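Local coordinates for protein pantothenate kinase (Coxiella burnetii, PDB 3TQC) that catalyses the ATP-dependent phosphorylation of (R)-pantothenate to (R)-4'-phosphopantothenate, the first step of coenzyme A biosynthesis, at residues Pro92-Ile97 against Phe226-Leu231; Val125-Thr130 against Ile199-Gly204; Leu205-Thr210 against Val221-Phe226; Ala301-Glu306 against Val316-Ile321. All blocks are in the same frame, centred on the assembly; numbering follows the deposited sequence.

Contact 1 (Pro92-Ile97 against Phe226-Leu231); sequences PYIIGI and FFDFSL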
# COMPACT_ATOMS: atom_id res chain seq x y z
N PRO B 92 1.66 -16.73 1.26
CA PRO B 92 2.98 -16.37 0.75
C PRO B 92 3.30 -14.90 0.93
O PRO B 92 2.42 -14.04 0.96
CB PRO B 92 2.89 -16.72 -0.75
CG PRO B 92 1.73 -17.66 -0.87
CD PRO B 92 0.75 -17.11 0.16
N TYR B 93 4.58 -14.63 1.09
CA TYR B 93 5.09 -13.29 1.06
C TYR B 93 5.25 -12.93 -0.41
O TYR B 93 5.84 -13.70 -1.15
CB TYR B 93 6.44 -13.25 1.77
CG TYR B 93 6.91 -11.86 2.06
CD1 TYR B 93 6.61 -11.26 3.27
CD2 TYR B 93 7.65 -11.14 1.13
CE1 TYR B 93 7.03 -9.98 3.53
CE2 TYR B 93 8.06 -9.87 1.38
CZ TYR B 93 7.76 -9.29 2.60
OH TYR B 93 8.18 -8.01 2.86
N ILE B 94 4.70 -11.80 -0.84
CA ILE B 94 4.74 -11.43 -2.25
C ILE B 94 5.56 -10.18 -2.46
O ILE B 94 5.28 -9.15 -1.86
CB ILE B 94 3.35 -11.19 -2.83
CG1 ILE B 94 2.46 -12.43 -2.62
CG2 ILE B 94 3.45 -10.87 -4.30
CD1 ILE B 94 1.23 -12.46 -3.54
N ILE B 95 6.56 -10.29 -3.33
CA ILE B 95 7.46 -9.20 -3.62
C ILE B 95 7.16 -8.70 -5.04
O ILE B 95 7.19 -9.47 -5.99
CB ILE B 95 8.92 -9.65 -3.55
CG1 ILE B 95 9.27 -10.10 -2.13
CG2 ILE B 95 9.88 -8.54 -3.98
CD1 ILE B 95 10.61 -10.91 -2.06
N GLY B 96 6.87 -7.41 -5.17
CA GLY B 96 6.53 -6.82 -6.46
C GLY B 96 7.78 -6.33 -7.15
O GLY B 96 8.67 -5.78 -6.50
N ILE B 97 7.88 -6.55 -8.46
CA ILE B 97 8.95 -5.95 -9.23
C ILE B 97 8.35 -5.18 -10.39
O ILE B 97 7.68 -5.76 -11.25
CB ILE B 97 9.92 -6.98 -9.75
CG1 ILE B 97 10.53 -7.80 -8.62
CG2 ILE B 97 11.08 -6.29 -10.51
CD1 ILE B 97 11.58 -8.74 -9.13
N PHE B 226 -2.08 -6.61 -2.35
CA PHE B 226 -1.81 -8.04 -2.26
C PHE B 226 -0.34 -8.39 -2.21
O PHE B 226 0.03 -9.58 -2.20
CB PHE B 226 -2.47 -8.76 -3.41
CG PHE B 226 -3.93 -8.71 -3.34
CD1 PHE B 226 -4.64 -7.87 -4.16
CD2 PHE B 226 -4.61 -9.47 -2.41
CE1 PHE B 226 -6.02 -7.81 -4.08
CE2 PHE B 226 -5.97 -9.41 -2.31
CZ PHE B 226 -6.68 -8.58 -3.16
N PHE B 227 0.51 -7.39 -2.14
CA PHE B 227 1.92 -7.68 -1.93
C PHE B 227 2.48 -6.97 -0.73
O PHE B 227 1.89 -6.04 -0.18
CB PHE B 227 2.76 -7.49 -3.23
CG PHE B 227 2.84 -6.09 -3.76
CD1 PHE B 227 3.32 -5.04 -2.99
CD2 PHE B 227 2.54 -5.84 -5.09
CE1 PHE B 227 3.46 -3.74 -3.53
CE2 PHE B 227 2.65 -4.55 -5.63
CZ PHE B 227 3.12 -3.50 -4.85
N ASP B 228 3.65 -7.44 -0.31
CA ASP B 228 4.25 -7.03 0.95
C ASP B 228 5.42 -6.07 0.78
O ASP B 228 5.75 -5.29 1.67
CB ASP B 228 4.73 -8.30 1.65
CG ASP B 228 3.59 -9.24 1.92
OD1 ASP B 228 2.92 -9.01 2.95
OD2 ASP B 228 3.34 -10.18 1.12
N PHE B 229 6.06 -6.13 -0.38
CA PHE B 229 7.28 -5.40 -0.64
C PHE B 229 7.37 -5.21 -2.13
O PHE B 229 6.98 -6.09 -2.89
CB PHE B 229 8.44 -6.25 -0.16
CG PHE B 229 9.75 -5.53 -0.11
CD1 PHE B 229 10.24 -5.06 1.10
CD2 PHE B 229 10.51 -5.36 -1.25
CE1 PHE B 229 11.47 -4.40 1.15
CE2 PHE B 229 11.72 -4.70 -1.21
CZ PHE B 229 12.21 -4.22 -0.02
N SER B 230 7.89 -4.08 -2.58
CA SER B 230 8.07 -3.88 -4.01
C SER B 230 9.40 -3.26 -4.32
O SER B 230 9.90 -2.42 -3.57
CB SER B 230 6.96 -2.98 -4.56
OG SER B 230 6.93 -1.79 -3.83
N LEU B 231 9.97 -3.71 -5.44
CA LEU B 231 11.19 -3.16 -6.01
C LEU B 231 10.77 -2.44 -7.26
O LEU B 231 9.93 -2.92 -8.00
CB LEU B 231 12.15 -4.26 -6.45
CG LEU B 231 12.94 -5.11 -5.45
CD1 LEU B 231 12.04 -6.12 -4.75
CD2 LEU B 231 14.05 -5.83 -6.21
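Asp228 OD2 accepts a nearly straight hydrogen bond from Ile94 N at 2.9 Å and also forms a salt bridge to Lys168 NZ. The amide comes in on the anti side of the carboxylate, 15° out of its plane. Lys168 NZ also bonds Pro92 O, so one ammonium joins both segments. The same aspartate lies against Tyr93: its CB sits over one face of the ring, 3.5 Å from the ring centroid and offset toward the rim, a CH-pi contact. The carboxylate is stacked on this ring, the two planes 21° apart. Tyr93 CG is anti to the backbone N (chi1 -167°), and the ring extends far enough for OH to meet Phe229 CB at 3.5 Å. The backbones then run on in parallel. Asp228 N donates to Ile94 O at 2.8 Å, Gly96 N to Phe229 O at 2.6 Å, and Leu231 N to Gly96 O at 2.7 Å. On the face carrying Ile95, Phe229 and Leu231, Ile95 CG2 and Leu231 CD1 pack tightly. Helix 105-116 covers Ile95, Ile97 and Leu231 on this face, while helix 52-84 touches Tyr93 and Phe229. Strand 93-99 leads into the glycine-rich ATP-binding loop predicted at Gly99-Ser106, and part of that loop lines the ADP pocket. A central parallel strand that runs into such a loop, flanked by another parallel strand, is characteristic of the P-loop kinase fold.

Contact 2 (Val125-Thr130 against Ile199-Gly204); sequences VEVITT and IVILEG
Ile128 CG2 meets Leu202 CD1 at 3.5 Å, and Ile128 CG1 meets Val200 CG1 at 3.7 Å. On the other face of the sheet, Val125 CG1 touches Ile199 CG2 at 3.9 Å. These two side chains lie side by side and point the same way. Val127 CG2 continues the row against Ile201 CB. Between the two faces the parallel strands are joined by a regular ladder. Ile201 N donates to Glu126 O at 2.6 Å, and Ile128 N to Ile201 O at 2.7 Å. The last rung is Thr130 N to Glu203 O at 2.6 Å. At this polar end, Glu203 bends at chi2, and its CD lies 3.8 Å from Thr129 CB. Glu203 OE2 is hydrogen-bonded to Ser109 OG. The Glu203 side chain touches Ser106 and has its nearest atom about 5 Å from ADP. This in-register parallel pair, ending near the nucleotide, is typical of the P-loop kinase sheet. Helix 105-116 packs on the face of Val127, Ile201 and Glu203. Val194 of strand 190-194 touches Ile128 and Val200 on the other face. Strand 125-129 is outermost in the main sheet within this chain, and strand 93-99 flanks strand 199-203 on its far side.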
# COMPACT_ATOMS: atom_id res chain seq x y z
N VAL B 125 9.88 -20.61 -4.16
CA VAL B 125 9.75 -19.26 -4.68
C VAL B 125 9.21 -19.29 -6.09
O VAL B 125 9.74 -20.00 -6.93
CB VAL B 125 11.10 -18.53 -4.64
CG1 VAL B 125 10.92 -17.03 -4.97
CG2 VAL B 125 11.72 -18.70 -3.26
N GLU B 126 8.15 -18.52 -6.33
CA GLU B 126 7.51 -18.48 -7.64
C GLU B 126 7.48 -17.10 -8.23
O GLU B 126 7.41 -16.12 -7.51
CB GLU B 126 6.07 -18.98 -7.57
CG GLU B 126 5.97 -20.39 -7.11
CD GLU B 126 6.39 -21.41 -8.15
OE1 GLU B 126 7.06 -21.07 -9.15
OE2 GLU B 126 6.05 -22.59 -7.95
N VAL B 127 7.52 -17.03 -9.56
CA VAL B 127 7.44 -15.77 -10.25
C VAL B 127 6.14 -15.71 -11.04
O VAL B 127 5.81 -16.65 -11.78
CB VAL B 127 8.64 -15.58 -11.17
CG1 VAL B 127 8.43 -14.37 -12.11
CG2 VAL B 127 9.90 -15.40 -10.33
N ILE B 128 5.40 -14.62 -10.83
CA ILE B 128 4.21 -14.32 -11.63
C ILE B 128 4.52 -13.10 -12.47
O ILE B 128 4.82 -12.05 -11.92
CB ILE B 128 2.97 -13.94 -10.77
CG1 ILE B 128 2.57 -15.06 -9.85
CG2 ILE B 128 1.80 -13.58 -11.69
CD1 ILE B 128 2.54 -16.35 -10.53
N THR B 129 4.43 -13.23 -13.79
CA THR B 129 4.55 -12.07 -14.66
C THR B 129 3.15 -11.58 -14.93
O THR B 129 2.25 -12.35 -15.21
CB THR B 129 5.33 -12.34 -15.99
OG1 THR B 129 5.28 -11.16 -16.80
CG2 THR B 129 4.74 -13.48 -16.77
N THR B 130 2.99 -10.28 -14.84
CA THR B 130 1.72 -9.65 -15.09
C THR B 130 1.31 -9.72 -16.58
O THR B 130 0.13 -9.61 -16.90
CB THR B 130 1.76 -8.21 -14.53
OG1 THR B 130 1.24 -8.21 -13.17
CG2 THR B 130 1.00 -7.30 -15.35
N ILE B 199 7.29 -17.61 -1.22
CA ILE B 199 7.45 -16.30 -1.82
C ILE B 199 6.91 -16.31 -3.24
O ILE B 199 7.12 -17.27 -3.99
CB ILE B 199 8.93 -15.88 -1.86
CG1 ILE B 199 9.50 -15.80 -0.42
CG2 ILE B 199 9.09 -14.57 -2.63
CD1 ILE B 199 11.03 -15.58 -0.37
N VAL B 200 6.18 -15.25 -3.58
CA VAL B 200 5.78 -15.02 -4.94
C VAL B 200 6.45 -13.73 -5.37
O VAL B 200 6.35 -12.71 -4.68
CB VAL B 200 4.25 -14.85 -5.06
CG1 VAL B 200 3.87 -14.45 -6.49
CG2 VAL B 200 3.54 -16.14 -4.62
N ILE B 201 7.18 -13.78 -6.47
CA ILE B 201 7.74 -12.56 -7.02
C ILE B 201 6.78 -12.16 -8.12
O ILE B 201 6.59 -12.89 -9.08
CB ILE B 201 9.16 -12.77 -7.57
CG1 ILE B 201 10.14 -13.05 -6.43
CG2 ILE B 201 9.63 -11.54 -8.37
CD1 ILE B 201 11.47 -13.60 -6.88
N LEU B 202 6.16 -10.99 -7.97
CA LEU B 202 5.18 -10.51 -8.94
C LEU B 202 5.82 -9.42 -9.79
O LEU B 202 6.08 -8.33 -9.30
CB LEU B 202 3.96 -9.97 -8.20
CG LEU B 202 2.81 -9.44 -9.06
CD1 LEU B 202 2.26 -10.54 -9.97
CD2 LEU B 202 1.72 -8.83 -8.19
N GLU B 203 6.10 -9.73 -11.05
CA GLU B 203 6.70 -8.73 -11.93
C GLU B 203 5.71 -8.27 -12.99
O GLU B 203 4.92 -9.06 -13.50
CB GLU B 203 7.97 -9.25 -12.62
CG GLU B 203 7.80 -10.59 -13.27
CD GLU B 203 8.50 -10.72 -14.60
OE1 GLU B 203 8.25 -9.89 -15.51
OE2 GLU B 203 9.27 -11.69 -14.77
N GLY B 204 5.75 -6.98 -13.29
CA GLY B 204 5.05 -6.43 -14.43
C GLY B 204 5.06 -4.91 -14.41
O GLY B 204 5.29 -4.29 -13.38

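Contact 3 (Leu205-Thr210 against Val221-Phe226); sequences LNILQT and VFVSDF
Ile207 and Val223, with Thr210 and Phe222, form a loop-to-loop contact bridged by water. Both segments belong to the connection between strands 199-203 and 229-234 of the P-loop kinase sheet. Residues Asn206-Gln209 make a type I beta turn, and Val223-Asp225 a short 3-10 segment. No direct hydrogen bond crosses between them; two waters bridge their backbones. One water donates to Ile207 O at 2.8 Å and to Gln209 O, and accepts from Ser224 N at 3.1 Å. The other donates to Gln209 O at 2.7 Å and accepts from Val223 N at 3.0 Å. Gln209 O is therefore gripped by both waters, and the amides of Val223 and Ser224 each donate to a water. Beside the waters, Val223 CB lies 3.5 Å from Ile207 O, and Val223 CG1 touches Ile207 CB. The 3-10 segment is also tied at its N-terminal side: Asp225 OD1 accepts from Phe222 N at 2.8 Å, meeting it on the anti side of the carboxylate. Asp225 also forms a salt bridge to Arg300 of the second subunit. Within the same chain, Arg300 bonds Leu208 O and Ser224 OG, which links the two segments a second way. Thr210 and Phe222 each pack on the other residue's counterpart in the second subunit, so this corner lies at the dimer interface. Within the chain, Thr210 CG2, anti to its carbonyl carbon, sits over the centre of the Phe222 ring, 3.6 Å from the centroid and 14° off the ring normal.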
# COMPACT_ATOMS: atom_id res chain seq x y z
N LEU B 205 4.77 -4.34 -15.56
CA LEU B 205 4.68 -2.88 -15.74
C LEU B 205 3.78 -2.18 -14.70
O LEU B 205 4.09 -1.08 -14.25
CB LEU B 205 4.09 -2.56 -17.14
CG LEU B 205 4.74 -3.21 -18.37
CD1 LEU B 205 4.07 -2.75 -19.66
CD2 LEU B 205 6.23 -2.90 -18.41
N ASN B 206 2.68 -2.83 -14.34
CA ASN B 206 1.51 -2.14 -13.80
C ASN B 206 1.24 -2.36 -12.33
O ASN B 206 0.16 -2.02 -11.86
CB ASN B 206 0.27 -2.57 -14.58
CG ASN B 206 0.05 -4.09 -14.55
OD1 ASN B 206 1.00 -4.85 -14.37
ND2 ASN B 206 -1.18 -4.53 -14.76
N ILE B 207 2.18 -2.95 -11.61
CA ILE B 207 1.86 -3.46 -10.27
C ILE B 207 1.72 -2.38 -9.21
O ILE B 207 1.20 -2.65 -8.13
CB ILE B 207 2.88 -4.48 -9.77
CG1 ILE B 207 4.29 -3.89 -9.76
CG2 ILE B 207 2.78 -5.73 -10.61
CD1 ILE B 207 5.23 -4.61 -8.81
N LEU B 208 2.21 -1.17 -9.51
CA LEU B 208 2.15 -0.05 -8.60
C LEU B 208 1.00 0.91 -8.92
O LEU B 208 0.79 1.91 -8.24
CB LEU B 208 3.48 0.70 -8.63
CG LEU B 208 4.66 -0.18 -8.27
CD1 LEU B 208 5.96 0.60 -8.20
CD2 LEU B 208 4.39 -0.89 -6.96
N GLN B 209 0.25 0.59 -9.97
CA GLN B 209 -0.84 1.43 -10.41
C GLN B 209 -2.10 1.19 -9.60
O GLN B 209 -2.15 0.30 -8.75
CB GLN B 209 -1.14 1.15 -11.88
CG GLN B 209 0.01 1.48 -12.81
CD GLN B 209 -0.26 1.00 -14.23
OE1 GLN B 209 -1.37 0.57 -14.55
NE2 GLN B 209 0.75 1.08 -15.08
N THR B 210 -3.11 2.00 -9.87
CA THR B 210 -4.42 1.83 -9.28
C THR B 210 -5.39 1.42 -10.37
O THR B 210 -5.10 1.56 -11.56
CB THR B 210 -4.90 3.15 -8.68
OG1 THR B 210 -4.80 4.17 -9.67
CG2 THR B 210 -4.06 3.53 -7.47
N VAL B 221 -9.56 -2.04 -4.84
CA VAL B 221 -8.33 -2.62 -4.32
C VAL B 221 -7.28 -2.53 -5.43
O VAL B 221 -7.60 -2.59 -6.62
CB VAL B 221 -8.50 -4.11 -3.90
CG1 VAL B 221 -9.20 -4.91 -5.00
CG2 VAL B 221 -7.16 -4.74 -3.61
N PHE B 222 -6.04 -2.35 -5.02
CA PHE B 222 -4.91 -2.26 -5.93
C PHE B 222 -4.07 -3.52 -5.81
O PHE B 222 -4.14 -4.21 -4.81
CB PHE B 222 -4.04 -1.07 -5.55
CG PHE B 222 -4.82 0.18 -5.29
CD1 PHE B 222 -5.88 0.52 -6.11
CD2 PHE B 222 -4.48 1.02 -4.25
CE1 PHE B 222 -6.60 1.67 -5.88
CE2 PHE B 222 -5.20 2.17 -4.03
CZ PHE B 222 -6.26 2.49 -4.85
N VAL B 223 -3.29 -3.80 -6.86
CA VAL B 223 -2.35 -4.91 -6.83
C VAL B 223 -1.47 -4.82 -5.59
O VAL B 223 -1.22 -5.84 -4.93
CB VAL B 223 -1.46 -4.93 -8.10
CG1 VAL B 223 -0.34 -5.93 -7.98
CG2 VAL B 223 -2.31 -5.20 -9.35
N SER B 224 -1.02 -3.61 -5.26
CA SER B 224 -0.19 -3.40 -4.08
C SER B 224 -0.85 -3.83 -2.76
O SER B 224 -0.15 -4.11 -1.77
CB SER B 224 0.23 -1.93 -3.99
OG SER B 224 -0.88 -1.11 -3.66
N ASP B 225 -2.17 -3.94 -2.73
CA ASP B 225 -2.83 -4.43 -1.53
C ASP B 225 -2.63 -5.94 -1.34
O ASP B 225 -2.93 -6.46 -0.26
CB ASP B 225 -4.30 -4.06 -1.53
CG ASP B 225 -4.52 -2.54 -1.51
OD1 ASP B 225 -5.28 -2.04 -2.34
OD2 ASP B 225 -3.91 -1.86 -0.68
N PHE B 226 -2.08 -6.61 -2.35
CA PHE B 226 -1.81 -8.04 -2.26
C PHE B 226 -0.34 -8.39 -2.21
O PHE B 226 0.03 -9.58 -2.20
CB PHE B 226 -2.47 -8.76 -3.41
CG PHE B 226 -3.93 -8.71 -3.34
CD1 PHE B 226 -4.64 -7.87 -4.16
CD2 PHE B 226 -4.61 -9.47 -2.41
CE1 PHE B 226 -6.02 -7.81 -4.08
CE2 PHE B 226 -5.97 -9.41 -2.31
CZ PHE B 226 -6.68 -8.58 -3.16
O HOH W 1 -0.80 -1.05 -7.06
O HOH W 2 -3.71 -1.87 -9.10

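Contact 4 (Ala301-Glu306 against Val316-Ile321); sequences AQLILE and VYLRKI
Tyr317 reaches across the hairpin toward Ile304 and Glu306. Its CB lies 4.0 Å from Ile304 CB. From there CD2 stays beside Ile304 CB, again at 4.0 Å. Farther out, CE2 meets Glu306 OE1 at 3.7 Å. This oxygen sits at the ring edge, near its plane, and is also the nearest atom across the contact to Tyr317 OH. The carboxylate and ring planes are 39° apart. In the backbone, Ile304 and Tyr317 form a hydrogen-bonded antiparallel pair. Tyr317 N donates to Ile304 O at 2.8 Å, and Ile304 N returns a bond of 2.8 Å to Tyr317 O. A third bond runs from Arg319 N to Gln302 O at 2.7 Å. On the other face, Leu305 CD2 packs on Val316 CG2 at 3.9 Å, and Leu303 meets both Val316 and Leu318. Arg319 bends back at chi2 and chi3. Its NH1 donates to a water that also lies 2.7 Å from Ala301 O, and NH1 also bonds Asp225 O of the second subunit. Gln302 OE1 is hydrogen-bonded to Ser230 OG of the adjoining strand. The hairpin thus extends the main sheet: strand 303-307 runs beside strand 229-234, strand 313-319 beside strand 16-20, and helix 52-84 covers Leu303, Leu305 and Leu318.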
# COMPACT_ATOMS: atom_id res chain seq x y z
N ALA B 301 7.35 2.30 -4.41
CA ALA B 301 8.19 1.14 -4.17
C ALA B 301 8.94 1.27 -2.87
O ALA B 301 9.31 2.37 -2.47
CB ALA B 301 9.19 0.97 -5.30
N GLN B 302 9.16 0.13 -2.23
CA GLN B 302 9.96 0.08 -1.01
C GLN B 302 11.45 0.19 -1.36
O GLN B 302 12.23 0.75 -0.61
CB GLN B 302 9.73 -1.23 -0.25
CG GLN B 302 8.56 -1.24 0.68
CD GLN B 302 7.26 -1.32 -0.06
OE1 GLN B 302 7.07 -2.17 -0.93
NE2 GLN B 302 6.35 -0.40 0.27
N LEU B 303 11.82 -0.36 -2.50
CA LEU B 303 13.21 -0.43 -2.90
C LEU B 303 13.31 -0.01 -4.36
O LEU B 303 12.56 -0.48 -5.21
CB LEU B 303 13.71 -1.86 -2.72
CG LEU B 303 15.19 -2.14 -2.84
CD1 LEU B 303 15.53 -3.35 -1.97
CD2 LEU B 303 15.57 -2.41 -4.27
N ILE B 304 14.22 0.90 -4.65
CA ILE B 304 14.46 1.27 -6.03
C ILE B 304 15.88 0.90 -6.38
O ILE B 304 16.81 1.28 -5.69
CB ILE B 304 14.20 2.75 -6.28
CG1 ILE B 304 12.74 3.08 -5.95
CG2 ILE B 304 14.52 3.13 -7.72
CD1 ILE B 304 12.49 4.54 -5.74
N LEU B 305 16.02 0.10 -7.43
CA LEU B 305 17.32 -0.26 -7.96
C LEU B 305 17.52 0.62 -9.16
O LEU B 305 16.70 0.62 -10.07
CB LEU B 305 17.36 -1.71 -8.40
CG LEU B 305 17.11 -2.78 -7.36
CD1 LEU B 305 17.05 -4.14 -8.06
CD2 LEU B 305 18.21 -2.74 -6.34
N GLU B 306 18.59 1.39 -9.13
CA GLU B 306 18.88 2.33 -10.19
C GLU B 306 20.07 1.79 -11.00
O GLU B 306 21.15 1.59 -10.47
CB GLU B 306 19.18 3.72 -9.59
CG GLU B 306 19.32 4.83 -10.61
CD GLU B 306 19.61 6.19 -9.99
OE1 GLU B 306 18.77 6.70 -9.21
OE2 GLU B 306 20.68 6.75 -10.28
N VAL B 316 20.88 2.15 -4.79
CA VAL B 316 19.72 1.47 -4.19
C VAL B 316 19.06 2.39 -3.18
O VAL B 316 19.72 2.99 -2.34
CB VAL B 316 20.14 0.17 -3.48
CG1 VAL B 316 18.92 -0.55 -2.95
CG2 VAL B 316 20.92 -0.72 -4.44
N TYR B 317 17.74 2.54 -3.31
CA TYR B 317 16.93 3.26 -2.34
C TYR B 317 16.12 2.23 -1.59
O TYR B 317 15.54 1.34 -2.19
CB TYR B 317 15.98 4.22 -3.03
CG TYR B 317 16.63 5.37 -3.76
CD1 TYR B 317 16.80 6.59 -3.14
CD2 TYR B 317 17.05 5.23 -5.08
CE1 TYR B 317 17.38 7.65 -3.82
CE2 TYR B 317 17.63 6.29 -5.76
CZ TYR B 317 17.80 7.49 -5.12
OH TYR B 317 18.38 8.56 -5.78
N LEU B 318 16.08 2.33 -0.27
CA LEU B 318 15.28 1.41 0.52
C LEU B 318 14.51 2.25 1.52
O LEU B 318 15.10 3.05 2.27
CB LEU B 318 16.18 0.38 1.23
CG LEU B 318 15.53 -0.61 2.21
CD1 LEU B 318 14.52 -1.53 1.55
CD2 LEU B 318 16.62 -1.44 2.86
N ARG B 319 13.20 2.08 1.54
CA ARG B 319 12.36 2.81 2.48
C ARG B 319 12.84 2.62 3.92
O ARG B 319 13.14 1.49 4.35
CB ARG B 319 10.89 2.39 2.38
CG ARG B 319 10.12 3.04 1.21
CD ARG B 319 9.93 4.54 1.39
NE ARG B 319 9.32 4.86 2.68
CZ ARG B 319 8.01 4.82 2.95
NH1 ARG B 319 7.13 4.52 2.01
NH2 ARG B 319 7.58 5.10 4.18
N LYS B 320 12.92 3.72 4.66
CA LYS B 320 13.30 3.63 6.06
C LYS B 320 12.20 2.93 6.83
O LYS B 320 11.02 3.13 6.55
CB LYS B 320 13.55 5.00 6.64
CG LYS B 320 14.65 5.77 5.95
CD LYS B 320 14.79 7.16 6.54
CE LYS B 320 15.93 7.94 5.92
NZ LYS B 320 15.93 9.38 6.28
N ILE B 321 12.58 2.10 7.79
CA ILE B 321 11.61 1.45 8.64
C ILE B 321 11.97 1.71 10.09
O ILE B 321 12.94 2.44 10.40
CB ILE B 321 11.49 -0.08 8.36
CG1 ILE B 321 12.82 -0.82 8.55
CG2 ILE B 321 11.04 -0.32 6.95
CD1 ILE B 321 12.61 -2.35 8.74
OXT ILE B 321 11.29 1.22 10.99
O HOH W 3 7.57 3.50 -0.74

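From the N terminus, strand 93-99 opens the loop that contact 1 closes at strand 229-234. Contact 2 lies within this loop and closes at strand 199-203. Contact 3 follows it, also within the loop, in the connection leading to strand 229-234; it shares Phe226 with contact 1. Contact 4 comes last, in series, as a hairpin near the C terminus. None of the loops cross. Contacts 1, 2 and 4 lie on one sheet. Strands 93-99 and 199-203 are neighbours, joining contacts 1 and 2; strands 229-234 and 303-307 join contacts 1 and 4. Contacts 3 and 4, with centres about 17 Å apart, both reach the second subunit.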